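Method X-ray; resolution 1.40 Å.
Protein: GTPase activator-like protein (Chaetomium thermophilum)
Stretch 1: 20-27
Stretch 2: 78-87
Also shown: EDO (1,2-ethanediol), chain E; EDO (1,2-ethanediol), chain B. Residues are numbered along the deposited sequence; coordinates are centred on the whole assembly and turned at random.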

# COMPACT_ATOMS: atom_id res chain seq x y z
N ILE A 20 -7.59 -11.58 -0.53
CA ILE A 20 -7.27 -10.16 -0.71
C ILE A 20 -6.23 -9.94 -1.83
O ILE A 20 -6.37 -9.07 -2.68
CB ILE A 20 -6.75 -9.59 0.66
CG1 ILE A 20 -7.89 -9.53 1.71
CG2 ILE A 20 -6.11 -8.21 0.48
CD1 ILE A 20 -7.36 -9.36 3.12
N LEU A 21 -5.21 -10.79 -1.84
CA LEU A 21 -4.17 -10.63 -2.85
C LEU A 21 -4.75 -10.88 -4.23
O LEU A 21 -4.23 -10.31 -5.19
CB LEU A 21 -3.01 -11.58 -2.56
CG LEU A 21 -2.17 -11.27 -1.30
CD1 LEU A 21 -1.14 -12.38 -1.08
CD2 LEU A 21 -1.50 -9.91 -1.38
N ALA A 22 -5.75 -11.70 -4.35
CA ALA A 22 -6.33 -12.00 -5.65
C ALA A 22 -7.00 -10.78 -6.30
O ALA A 22 -7.25 -10.79 -7.50
CB ALA A 22 -7.31 -13.15 -5.55
N ASN A 23 -7.36 -9.76 -5.53
CA ASN A 23 -8.06 -8.63 -6.10
C ASN A 23 -7.25 -7.97 -7.20
O ASN A 23 -6.04 -7.84 -7.10
CB ASN A 23 -8.35 -7.56 -5.02
CG ASN A 23 -9.24 -8.07 -3.92
OD1 ASN A 23 -10.07 -8.94 -4.11
ND2 ASN A 23 -9.13 -7.47 -2.75
N THR A 24 -7.97 -7.56 -8.27
CA THR A 24 -7.33 -6.88 -9.39
C THR A 24 -7.88 -5.50 -9.67
O THR A 24 -7.55 -4.88 -10.67
CB THR A 24 -7.41 -7.63 -10.67
OG1 THR A 24 -8.76 -7.87 -10.90
CG2 THR A 24 -6.59 -8.97 -10.56
N MET A 25 -8.67 -4.98 -8.74
CA MET A 25 -9.11 -3.58 -8.79
C MET A 25 -9.68 -3.26 -7.44
O MET A 25 -9.97 -4.12 -6.61
CB MET A 25 -10.13 -3.44 -9.89
CG MET A 25 -11.34 -4.14 -9.58
SD MET A 25 -12.64 -3.93 -10.85
CE MET A 25 -12.44 -2.20 -11.29
N GLY A 26 -9.83 -1.97 -7.20
CA GLY A 26 -10.43 -1.43 -6.01
C GLY A 26 -11.59 -0.49 -6.33
O GLY A 26 -12.13 -0.47 -7.44
N SER A 27 -11.96 0.35 -5.37
CA SER A 27 -13.05 1.30 -5.55
C SER A 27 -12.57 2.52 -6.31
O SER A 27 -11.39 2.78 -6.41
CB SER A 27 -13.54 1.77 -4.18
OG SER A 27 -12.46 2.53 -3.60
N VAL A 78 1.72 -2.51 -5.75
CA VAL A 78 0.26 -2.35 -5.67
C VAL A 78 -0.37 -3.70 -6.08
O VAL A 78 -0.33 -4.07 -7.24
CB VAL A 78 -0.25 -1.25 -6.57
CG1 VAL A 78 -1.74 -1.06 -6.37
CG2 VAL A 78 0.53 0.08 -6.27
N THR A 79 -0.92 -4.43 -5.14
CA THR A 79 -1.36 -5.80 -5.44
C THR A 79 -2.44 -5.79 -6.50
O THR A 79 -2.46 -6.71 -7.31
CB THR A 79 -1.72 -6.57 -4.18
OG1 THR A 79 -2.73 -5.87 -3.46
CG2 THR A 79 -0.49 -6.77 -3.31
N THR A 80 -3.31 -4.80 -6.58
CA THR A 80 -4.34 -4.75 -7.60
C THR A 80 -3.74 -4.48 -9.01
O THR A 80 -4.43 -4.72 -10.01
CB THR A 80 -5.44 -3.74 -7.33
OG1 THR A 80 -4.84 -2.43 -7.16
CG2 THR A 80 -6.26 -4.10 -6.07
N GLN A 81 -2.50 -3.98 -9.09
CA GLN A 81 -1.80 -3.80 -10.40
C GLN A 81 -1.22 -5.11 -10.92
O GLN A 81 -0.74 -5.17 -12.06
CB GLN A 81 -0.69 -2.74 -10.29
CG GLN A 81 -1.19 -1.32 -10.11
CD GLN A 81 -1.96 -0.75 -11.28
OE1 GLN A 81 -3.02 -0.23 -11.15
NE2 GLN A 81 -1.40 -0.87 -12.49
N MET A 82 -1.12 -6.11 -10.05
CA MET A 82 -0.44 -7.37 -10.36
C MET A 82 -1.45 -8.37 -10.86
O MET A 82 -2.54 -8.47 -10.32
CB MET A 82 0.27 -7.90 -9.12
CG MET A 82 1.29 -6.93 -8.52
SD MET A 82 1.85 -7.54 -6.94
CE MET A 82 2.83 -6.11 -6.34
N PRO A 83 -1.10 -9.16 -11.90
CA PRO A 83 -2.07 -10.12 -12.44
C PRO A 83 -2.38 -11.23 -11.45
O PRO A 83 -1.54 -11.65 -10.67
CB PRO A 83 -1.37 -10.68 -13.69
CG PRO A 83 0.01 -10.31 -13.56
CD PRO A 83 0.20 -9.18 -12.61
N THR A 84 -3.64 -11.67 -11.53
CA THR A 84 -4.09 -12.83 -10.78
C THR A 84 -4.37 -13.96 -11.75
O THR A 84 -5.11 -13.77 -12.73
CB THR A 84 -5.38 -12.48 -10.03
OG1 THR A 84 -5.10 -11.45 -9.07
CG2 THR A 84 -5.98 -13.64 -9.32
N ASN A 85 -3.82 -15.11 -11.45
CA ASN A 85 -4.19 -16.33 -12.17
C ASN A 85 -4.18 -17.46 -11.15
O ASN A 85 -3.12 -17.88 -10.71
CB ASN A 85 -3.23 -16.62 -13.35
CG ASN A 85 -3.61 -17.87 -14.10
OD1 ASN A 85 -4.08 -18.85 -13.53
ND2 ASN A 85 -3.50 -17.80 -15.42
N LEU A 86 -5.38 -17.85 -10.71
CA LEU A 86 -5.49 -18.81 -9.59
C LEU A 86 -5.27 -20.25 -9.98
O LEU A 86 -5.15 -21.10 -9.10
CB LEU A 86 -6.81 -18.58 -8.86
CG LEU A 86 -6.99 -17.15 -8.31
CD1 LEU A 86 -8.44 -17.07 -7.67
CD2 LEU A 86 -5.94 -16.80 -7.36
N GLU A 87 -5.28 -20.54 -11.28
CA GLU A 87 -4.77 -21.84 -11.73
C GLU A 87 -3.27 -21.96 -11.59
O GLU A 87 -2.79 -22.98 -11.07
CB GLU A 87 -5.21 -22.07 -13.16
CG GLU A 87 -6.65 -22.49 -13.33
CD GLU A 87 -6.97 -23.89 -12.77
OE1 GLU A 87 -6.02 -24.71 -12.55
OE2 GLU A 87 -8.16 -24.26 -12.66
C1 EDO E . -4.53 1.57 -14.01
O1 EDO E . -4.24 1.59 -12.59
C2 EDO E . -3.38 1.26 -14.99
O2 EDO E . -2.79 -0.04 -14.82
C1 EDO B . -1.92 -4.73 -15.36
O1 EDO B . -0.96 -5.20 -16.34
C2 EDO B . -1.54 -3.35 -14.83
O2 EDO B . -0.32 -3.36 -14.13

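Residues 78–87 pack against residues 20–27 of the same chain through a small interface, 411 Å² summed over both sides, in which three threonines of the second stretch supply most of the contact. Val78 stands out of reach of the first stretch, but it sets up the turn that follows: its carbonyl O accepts a hydrogen bond from Gln81 N at 2.9 Å, and the next carbonyl, Thr79 O, accepts one from Met82 N at 3.1 Å. These bonds belong to a short 3-10 segment spanning residues 79–81.

Thr79 directs its CA-to-CB bond toward the first stretch. Its methyl CG2 lies 3.8 Å from Leu21 CD2, an ordinary van der Waals distance, and both residues are buried. The CA-to-CB bond of Leu21 points sideways to the second stretch, yet with chi1 in m and chi2 in t the end of the side chain comes nearer, bringing CD2 to Thr79.

Thr80 has the largest area covered by the opposing stretch, 82 Å², and here the two backbones come close, with the CA atoms of Thr80 and Thr24 4.1 Å apart. Thr80 CA lies 3.6 Å from Asn23 O with an angle of 165° at the hydrogen, a nearly linear CA-H...O contact. Nearby, Thr24 O and Thr80 O approach to 3.2 Å; as both are acceptors, no hydrogen bond can join them, and the backbones meet here without a conventional polar link. The methyl of Thr80 packs along the loop, with CG2 3.7 Å from Met25 N and 4.2 Å from Asn23 CB. Its hydroxyl is satisfied elsewhere in the structure.

Gln81 turns away from the contact and instead binds two molecules of 1,2-ethanediol, probably from the crystallisation liquor. One diol is held at both ends by the side-chain amide: its O1 donates to Gln81 OE1 at 2.6 Å, while Gln81 NE2 donates to its O2 at 2.8 Å. The other donates through O2 to the backbone carbonyl Gln81 O, also at 2.8 Å. Met82 contributes little beyond its carbonyl, whose O is 4.1 Å from Thr24 CG2, and Pro83 points away.

At Thr84 the chain again directs a CA-to-CB bond toward the first stretch, and the sole hydrogen bond between the stretches forms: Thr84 OG1 donates to Ala22 O over 2.7 Å. Ala22 lies within the turn closed by the hydrogen bond from Asn23 N to Ile20 O at 3.1 Å. Methyl groups pack nearby: Thr84 CG2 lies 4.0 Å from Ala22 CB, and Thr24 CG2 comes within 3.3 Å of the hydroxyl oxygen Thr84 OG1, although the CA-to-CB bond of Thr24 points away.

Asn85 is out of reach. Leu86 makes the last contact along the stretch, its CD2 lying 4.3 Å from Ala22 CB, so that the alanine methyl touches both Thr84 and Leu86. Glu87 lies beyond the interface.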